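Local coordinates for protein putative glycosyl hydrolase (Bacteroides thetaiotaomicron VPI-5482, PDB 3K11) that probably acts as a glycoside hydrolase, cleaving carbohydrate substrates, though its natural substrate is not known, at residues A[157-162]-A[215-220]; A[305-310]-A[351-356]. One frame throughout, in Å; residues are numbered along the deposited sequence.

Contact 1. Residues A[157-162]-A[215-220]; sequences LRLKDE and SRYDKE. With EDO (1,2-ethanediol), chain P.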
ATOM      1  N   LEU A 157      28.262 -30.353   8.882  1.00 26.50           N
ATOM      2  CA  LEU A 157      28.815 -31.514   8.188  1.00 25.39           C
ATOM      3  C   LEU A 157      29.747 -32.334   9.077  1.00 24.83           C
ATOM      4  O   LEU A 157      29.719 -33.559   9.046  1.00 27.97           O
ATOM      5  CB  LEU A 157      29.508 -31.116   6.883  1.00 24.10           C
ATOM      6  CG  LEU A 157      29.868 -32.287   5.938  1.00 27.27           C
ATOM      7  CD1 LEU A 157      28.628 -33.117   5.597  1.00 24.03           C
ATOM      8  CD2 LEU A 157      30.484 -31.739   4.648  1.00 23.15           C
ATOM      9  N   ARG A 158      30.547 -31.668   9.904  1.00 25.13           N
ATOM     10  CA  ARG A 158      31.426 -32.417  10.757  1.00 25.11           C
ATOM     11  C   ARG A 158      30.657 -33.287  11.744  1.00 27.37           C
ATOM     12  O   ARG A 158      31.098 -34.392  12.086  1.00 25.64           O
ATOM     13  CB  ARG A 158      32.412 -31.521  11.488  1.00 24.05           C
ATOM     14  CG  ARG A 158      33.387 -32.330  12.329  1.00 26.74           C
ATOM     15  CD  ARG A 158      34.648 -31.544  12.622  1.00 26.33           C
ATOM     16  NE  ARG A 158      35.252 -32.139  13.803  1.00 38.01           N
ATOM     17  CZ  ARG A 158      35.886 -33.291  13.807  1.00 37.64           C
ATOM     18  NH1 ARG A 158      36.116 -33.955  12.679  1.00 45.63           N
ATOM     19  NH2 ARG A 158      36.332 -33.782  14.958  1.00 37.68           N
ATOM     20  N   LEU A 159      29.522 -32.810  12.224  1.00 27.62           N
ATOM     21  CA  LEU A 159      28.708 -33.637  13.105  1.00 29.21           C
ATOM     22  C   LEU A 159      28.131 -34.850  12.382  1.00 30.57           C
ATOM     23  O   LEU A 159      27.773 -35.825  13.031  1.00 31.52           O
ATOM     24  CB  LEU A 159      27.614 -32.815  13.763  1.00 27.71           C
ATOM     25  CG  LEU A 159      28.126 -31.832  14.833  1.00 28.22           C
ATOM     26  CD1 LEU A 159      27.010 -30.851  15.234  1.00 25.68           C
ATOM     27  CD2 LEU A 159      28.704 -32.520  16.075  1.00 28.81           C
ATOM     28  N   LYS A 160      28.082 -34.817  11.055  1.00 30.57           N
ATOM     29  CA  LYS A 160      27.668 -35.977  10.257  1.00 30.68           C
ATOM     30  C   LYS A 160      28.847 -36.843   9.831  1.00 31.64           C
ATOM     31  O   LYS A 160      28.646 -37.996   9.447  1.00 32.18           O
ATOM     32  CB  LYS A 160      26.898 -35.525   9.028  1.00 31.80           C
ATOM     33  CG  LYS A 160      25.590 -34.826   9.315  1.00 36.97           C
ATOM     34  CD  LYS A 160      24.964 -34.317   8.019  1.00 37.28           C
ATOM     35  CE  LYS A 160      23.508 -33.819   8.226  1.00 45.81           C
ATOM     36  NZ  LYS A 160      22.613 -33.930   6.998  1.00 45.89           N
ATOM     37  N   ASP A 161      30.071 -36.320   9.949  1.00 29.78           N
ATOM     38  CA  ASP A 161      31.276 -36.998   9.501  1.00 27.72           C
ATOM     39  C   ASP A 161      32.509 -36.574  10.304  1.00 28.11           C
ATOM     40  O   ASP A 161      33.194 -35.623   9.974  1.00 27.04           O
ATOM     41  CB  ASP A 161      31.517 -36.672   8.031  1.00 28.00           C
ATOM     42  CG  ASP A 161      32.732 -37.361   7.465  1.00 31.24           C
ATOM     43  OD1 ASP A 161      33.374 -38.175   8.177  1.00 27.66           O
ATOM     44  OD2 ASP A 161      33.046 -37.083   6.288  1.00 28.57           O
ATOM     45  N   GLU A 162      32.830 -37.367  11.314  1.00 28.23           N
ATOM     46  CA  GLU A 162      33.948 -37.127  12.193  1.00 31.22           C
ATOM     47  C   GLU A 162      35.273 -37.109  11.444  1.00 29.00           C
ATOM     48  O   GLU A 162      36.248 -36.632  11.978  1.00 32.95           O
ATOM     49  CB  GLU A 162      33.996 -38.223  13.297  1.00 32.80           C
ATOM     50  N   SER A 215      26.298 -25.275  20.094  1.00 25.78           N
ATOM     51  CA  SER A 215      25.707 -25.988  21.229  1.00 23.89           C
ATOM     52  C   SER A 215      25.674 -27.489  20.983  1.00 26.22           C
ATOM     53  O   SER A 215      25.671 -28.258  21.930  1.00 26.59           O
ATOM     54  CB  SER A 215      24.294 -25.475  21.563  1.00 28.85           C
ATOM     55  OG  SER A 215      23.313 -26.061  20.736  1.00 22.91           O
ATOM     56  N   ARG A 216      25.639 -27.904  19.719  1.00 27.18           N
ATOM     57  CA  ARG A 216      25.639 -29.309  19.322  1.00 27.94           C
ATOM     58  C   ARG A 216      27.052 -29.873  19.213  1.00 28.56           C
ATOM     59  O   ARG A 216      27.277 -31.087  19.374  1.00 26.48           O
ATOM     60  CB  ARG A 216      24.959 -29.489  17.951  1.00 26.23           C
ATOM     61  CG  ARG A 216      23.528 -28.996  17.853  1.00 30.00           C
ATOM     62  CD  ARG A 216      22.982 -29.160  16.449  1.00 30.99           C
ATOM     63  NE  ARG A 216      22.959 -30.574  16.091  1.00 29.96           N
ATOM     64  CZ  ARG A 216      23.321 -31.105  14.910  1.00 36.05           C
ATOM     65  NH1 ARG A 216      23.774 -30.375  13.870  1.00 30.10           N
ATOM     66  NH2 ARG A 216      23.236 -32.420  14.767  1.00 37.40           N
ATOM     67  N   TYR A 217      28.010 -28.991  18.961  1.00 28.62           N
ATOM     68  CA  TYR A 217      29.400 -29.391  18.660  1.00 26.55           C
ATOM     69  C   TYR A 217      30.280 -29.459  19.881  1.00 27.68           C
ATOM     70  O   TYR A 217      31.170 -30.315  19.960  1.00 26.99           O
ATOM     71  CB  TYR A 217      29.992 -28.392  17.682  1.00 26.49           C
ATOM     72  CG  TYR A 217      31.334 -28.745  17.088  1.00 28.10           C
ATOM     73  CD1 TYR A 217      31.428 -29.545  15.959  1.00 28.96           C
ATOM     74  CD2 TYR A 217      32.486 -28.201  17.594  1.00 26.53           C
ATOM     75  CE1 TYR A 217      32.627 -29.835  15.390  1.00 26.78           C
ATOM     76  CE2 TYR A 217      33.688 -28.466  17.041  1.00 28.01           C
ATOM     77  CZ  TYR A 217      33.775 -29.317  15.953  1.00 28.82           C
ATOM     78  OH  TYR A 217      35.012 -29.565  15.382  1.00 27.48           O
ATOM     79  N   ASP A 218      30.054 -28.555  20.821  1.00 26.44           N
ATOM     80  CA  ASP A 218      30.786 -28.542  22.072  1.00 30.56           C
ATOM     81  C   ASP A 218      29.832 -29.040  23.190  1.00 30.76           C
ATOM     82  O   ASP A 218      29.046 -28.291  23.739  1.00 29.33           O
ATOM     83  CB  ASP A 218      31.342 -27.136  22.308  1.00 27.09           C
ATOM     84  CG  ASP A 218      32.138 -27.018  23.579  1.00 33.62           C
ATOM     85  OD1 ASP A 218      32.131 -27.971  24.368  1.00 34.17           O
ATOM     86  OD2 ASP A 218      32.758 -25.949  23.771  1.00 35.24           O
ATOM     87  N   LYS A 219      29.934 -30.324  23.497  1.00 35.07           N
ATOM     88  CA  LYS A 219      29.104 -31.006  24.505  1.00 37.72           C
ATOM     89  C   LYS A 219      29.080 -30.272  25.859  1.00 39.72           C
ATOM     90  O   LYS A 219      28.007 -30.044  26.477  1.00 43.13           O
ATOM     91  CB  LYS A 219      29.665 -32.428  24.703  1.00 39.32           C
ATOM     92  N   GLU A 220      30.263 -29.833  26.262  1.00 37.80           N
ATOM     93  CA  GLU A 220      30.441 -29.086  27.503  1.00 40.83           C
ATOM     94  C   GLU A 220      29.684 -27.772  27.591  1.00 37.02           C
ATOM     95  O   GLU A 220      29.361 -27.349  28.668  1.00 37.37           O
ATOM     96  CB  GLU A 220      31.917 -28.720  27.722  1.00 43.35           C
ATOM     97  CG  GLU A 220      32.935 -29.869  27.689  1.00 59.53           C
ATOM     98  CD  GLU A 220      32.722 -30.878  28.797  1.00 69.13           C
ATOM     99  OE1 GLU A 220      31.707 -31.616  28.769  1.00 75.17           O
ATOM    100  OE2 GLU A 220      33.594 -30.936  29.687  1.00 81.99           O
TER
HETATM  101  C1  EDO P  15      30.146 -39.774  12.203  1.00 64.37           C
HETATM  102  O1  EDO P  15      31.478 -39.518  11.807  1.00 59.21           O
HETATM  103  C2  EDO P  15      29.811 -38.779  13.296  1.00 67.06           C
HETATM  104  O2  EDO P  15      28.401 -38.611  13.211  1.00 77.61           O
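Arg158 and Tyr217 meet where the C-terminal ends of helices 148-160 and 202-217 come together at the surface. The tight part lies here. Arg158 carries CG anti to its own N (chi1 -177°) and runs extended to NE, which puts this nitrogen beside the phenol. The resulting hydrogen bond from Arg158 NE to Tyr217 OH is 3.0 Å long and bent, with 139° at the hydrogen. The phenol oxygen sits at the guanidinium edge, tilted slightly from its plane, while Arg158 CD reaches the edge of the Tyr217 ring, 3.8 Å from CE1. The two planes stand 68° apart. Arg158 NH1 turns back to its own chain and binds Glu162 O at 2.8 Å, with Leu164 O as a further acceptor, so the guanidinium also holds the turn leaving its helix.

Leu159 packs beside this pair: CD2 approaches Tyr217 CD1 at a slant, 4.0 Å away, and CD1 lies over one face of the Arg216 guanidinium, 3.5 Å from NH1. This side is more exposed, and is held by packing without a hydrogen bond across the contact; Arg216 NH1 is bonded to Gln213 of its own helix. An ethanediol, probably from the crystallisation liquor, bridges Leu159 O and Glu162 N. With a leucine in place of Arg158 the NE and NH1 donors are gone, and Tyr217 OH would probably rely on Asp167 for its polar tie, with the turn at Glu162 likely to move more freely. A chain of hydrogen bonds thus joins the two helix ends: with Arg158 NE donating to Tyr217 OH, the hydroxyl is probably left to give its own proton to the Asp167 carboxylate.

Contact 2. Residues A[305-310]-A[351-356]; sequences ALQSGE and GPVAQL. With EDO (1,2-ethanediol), chain C.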
ATOM      1  N   ALA A 305       1.760 -12.116   3.666  1.00 23.11           N
ATOM      2  CA  ALA A 305       0.697 -11.191   3.225  1.00 24.22           C
ATOM      3  C   ALA A 305       1.175 -10.282   2.107  1.00 27.23           C
ATOM      4  O   ALA A 305       0.347  -9.716   1.402  1.00 25.50           O
ATOM      5  CB  ALA A 305       0.216 -10.350   4.384  1.00 25.07           C
ATOM      6  N   LEU A 306       2.492 -10.072   1.998  1.00 24.64           N
ATOM      7  CA  LEU A 306       3.021  -9.143   1.003  1.00 21.50           C
ATOM      8  C   LEU A 306       3.616  -9.806  -0.238  1.00 23.44           C
ATOM      9  O   LEU A 306       4.253  -9.141  -1.063  1.00 24.45           O
ATOM     10  CB  LEU A 306       4.035  -8.233   1.676  1.00 23.56           C
ATOM     11  CG  LEU A 306       3.411  -7.357   2.784  1.00 23.71           C
ATOM     12  CD1 LEU A 306       4.567  -6.700   3.645  1.00 25.01           C
ATOM     13  CD2 LEU A 306       2.439  -6.304   2.175  1.00 23.67           C
ATOM     14  N   GLN A 307       3.367 -11.095  -0.413  1.00 24.78           N
ATOM     15  CA  GLN A 307       3.773 -11.749  -1.637  1.00 24.83           C
ATOM     16  C   GLN A 307       3.072 -11.076  -2.817  1.00 23.71           C
ATOM     17  O   GLN A 307       1.855 -10.833  -2.783  1.00 22.87           O
ATOM     18  CB  GLN A 307       3.368 -13.223  -1.610  1.00 22.40           C
ATOM     19  CG  GLN A 307       3.970 -14.023  -2.782  1.00 20.54           C
ATOM     20  CD  GLN A 307       3.631 -15.493  -2.701  1.00 20.97           C
ATOM     21  OE1 GLN A 307       2.577 -15.840  -2.227  1.00 22.42           O
ATOM     22  NE2 GLN A 307       4.516 -16.352  -3.206  1.00 21.33           N
ATOM     23  N   SER A 308       3.819 -10.782  -3.879  1.00 23.07           N
ATOM     24  CA  SER A 308       3.247 -10.178  -5.076  1.00 23.24           C
ATOM     25  C   SER A 308       2.469 -11.182  -5.883  1.00 26.09           C
ATOM     26  O   SER A 308       2.596 -12.406  -5.706  1.00 22.54           O
ATOM     27  CB  SER A 308       4.359  -9.601  -6.002  1.00 22.99           C
ATOM     28  OG  SER A 308       4.990 -10.672  -6.736  1.00 22.79           O
ATOM     29  N   GLY A 309       1.680 -10.665  -6.816  1.00 25.03           N
ATOM     30  CA  GLY A 309       0.982 -11.469  -7.786  1.00 22.87           C
ATOM     31  C   GLY A 309       1.841 -12.293  -8.718  1.00 23.57           C
ATOM     32  O   GLY A 309       1.334 -13.147  -9.415  1.00 24.82           O
ATOM     33  N   GLU A 310       3.151 -12.020  -8.742  1.00 23.44           N
ATOM     34  CA  GLU A 310       4.105 -12.757  -9.536  1.00 23.93           C
ATOM     35  C   GLU A 310       4.802 -13.824  -8.706  1.00 25.20           C
ATOM     36  O   GLU A 310       5.614 -14.592  -9.239  1.00 26.12           O
ATOM     37  CB  GLU A 310       5.173 -11.829 -10.146  1.00 24.62           C
ATOM     38  CG  GLU A 310       4.573 -10.750 -11.047  1.00 23.93           C
ATOM     39  CD  GLU A 310       3.653 -11.338 -12.099  1.00 25.69           C
ATOM     40  OE1 GLU A 310       4.033 -12.339 -12.763  1.00 28.51           O
ATOM     41  OE2 GLU A 310       2.534 -10.811 -12.266  1.00 29.03           O
ATOM     42  N   GLY A 351       1.257 -23.879   1.869  1.00 21.55           N
ATOM     43  CA  GLY A 351       1.821 -24.651   0.785  1.00 22.83           C
ATOM     44  C   GLY A 351       1.759 -23.934  -0.551  1.00 22.36           C
ATOM     45  O   GLY A 351       2.733 -23.903  -1.284  1.00 20.75           O
ATOM     46  N   PRO A 352       0.601 -23.355  -0.878  1.00 21.20           N
ATOM     47  CA  PRO A 352       0.491 -22.641  -2.157  1.00 22.86           C
ATOM     48  C   PRO A 352       1.344 -21.384  -2.283  1.00 23.03           C
ATOM     49  O   PRO A 352       1.742 -21.017  -3.403  1.00 23.26           O
ATOM     50  CB  PRO A 352      -0.997 -22.326  -2.230  1.00 22.37           C
ATOM     51  CG  PRO A 352      -1.641 -23.392  -1.426  1.00 24.81           C
ATOM     52  CD  PRO A 352      -0.717 -23.490  -0.232  1.00 21.18           C
ATOM     53  N   VAL A 353       1.639 -20.746  -1.150  1.00 23.09           N
ATOM     54  CA  VAL A 353       2.554 -19.612  -1.088  1.00 20.98           C
ATOM     55  C   VAL A 353       3.958 -20.054  -1.474  1.00 23.66           C
ATOM     56  O   VAL A 353       4.603 -19.464  -2.324  1.00 22.64           O
ATOM     57  CB  VAL A 353       2.563 -18.977   0.304  1.00 21.61           C
ATOM     58  CG1 VAL A 353       3.535 -17.762   0.347  1.00 20.29           C
ATOM     59  CG2 VAL A 353       1.125 -18.515   0.685  1.00 22.38           C
ATOM     60  N   ALA A 354       4.421 -21.123  -0.845  1.00 23.40           N
ATOM     61  CA  ALA A 354       5.730 -21.679  -1.139  1.00 23.70           C
ATOM     62  C   ALA A 354       5.787 -22.143  -2.596  1.00 23.68           C
ATOM     63  O   ALA A 354       6.775 -21.918  -3.310  1.00 23.46           O
ATOM     64  CB  ALA A 354       6.046 -22.827  -0.162  1.00 19.17           C
ATOM     65  N   GLN A 355       4.748 -22.849  -3.040  1.00 23.14           N
ATOM     66  CA  GLN A 355       4.731 -23.392  -4.384  1.00 20.54           C
ATOM     67  C   GLN A 355       4.811 -22.287  -5.460  1.00 23.30           C
ATOM     68  O   GLN A 355       5.568 -22.399  -6.426  1.00 25.30           O
ATOM     69  CB  GLN A 355       3.474 -24.246  -4.560  1.00 23.32           C
ATOM     70  CG  GLN A 355       3.402 -24.985  -5.919  1.00 25.68           C
ATOM     71  CD  GLN A 355       2.860 -26.384  -5.829  1.00 26.11           C
ATOM     72  OE1 GLN A 355       2.982 -27.052  -4.803  1.00 27.69           O
ATOM     73  NE2 GLN A 355       2.338 -26.877  -6.936  1.00 24.27           N
ATOM     74  N   LEU A 356       4.029 -21.237  -5.297  1.00 22.56           N
ATOM     75  CA  LEU A 356       4.027 -20.099  -6.215  1.00 22.73           C
ATOM     76  C   LEU A 356       5.383 -19.427  -6.163  1.00 22.58           C
ATOM     77  O   LEU A 356       5.952 -19.009  -7.196  1.00 22.66           O
ATOM     78  CB  LEU A 356       2.949 -19.092  -5.827  1.00 21.57           C
ATOM     79  CG  LEU A 356       2.953 -17.794  -6.627  1.00 25.08           C
ATOM     80  CD1 LEU A 356       2.758 -18.048  -8.149  1.00 21.14           C
ATOM     81  CD2 LEU A 356       1.952 -16.768  -6.087  1.00 20.72           C
TER
HETATM   82  C1  EDO C   2       2.652 -16.777 -12.123  1.00 31.34           C
HETATM   83  O1  EDO C   2       4.054 -17.063 -12.239  1.00 29.71           O
HETATM   84  C2  EDO C   2       2.448 -15.288 -12.138  1.00 28.09           C
HETATM   85  O2  EDO C   2       2.777 -14.684 -13.421  1.00 27.94           O
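Gln307 reaches from the loop after helix 289-304 to the flank of helix 347-362, its amide lying between Val353 and Leu356. CG stands anti to the backbone N (chi1 -171°) and the chain continues extended, which carries the amide across to the helix. Gln307 NE2 donates to Val353 O at 3.2 Å; the bond is moderately bent (151° at the hydrogen), and the donor is tilted from the carbonyl plane by 22°. The same nitrogen has its stronger partner in Gly311 O, so it ties the helix to the continuation of its own loop.

The side chains of Gln307 and Val353 run antiparallel, alongside each other, bringing Val353 CG1 to 3.4 Å from Gln307 OE1. Leu356, about one helical turn on from Val353, comes in at a slant instead: its CD2 packs against the amide, 3.9 Å from NE2 and 4.0 Å from CD of Gln307. The amide is therefore flanked by two apolar branches while its nitrogen is gripped by two carbonyls. Trp313 touches both Gln307 and Val353, and a second subunit adds Phe382 against Val353 and Tyr389, whose OH is bonded to Glu310 OE2.

Beyond the glutamine the loop folds back on itself. Ser308 OG accepts from Glu310 N at 3.0 Å and is also bonded to Phe312 O. Glu310, bent at chi2, presents OE1 to O2 of an ethanediol at 2.7 Å. A glutamine side chain bound to a helix carbonyl is thus followed directly by an ST turn at Ser308, at a subunit interface; the many helices and the family are consistent with the six-hairpin (alpha/alpha)6 barrel of family 88 hydrolases.

Following the chain from the N terminus, contact 1 opens on helix 148-160 and closes when helix 202-217 ends, enclosing 52 residues, about half of them helix, among them helix 167-180. Only later does contact 2 open, after helix 289-304; it closes on helix 347-362, with the short strands 313-314 and 324-325 and helix 326-342 in between. The two loops follow in series, neither nesting nor crossing. The centres of contact 1 and contact 2 are about 36 Å apart, on opposite sides of the chain's centre. Contact 1 joins two helix ends at the surface, whereas contact 2 fastens a buried loop to a helix flank beside the second subunit.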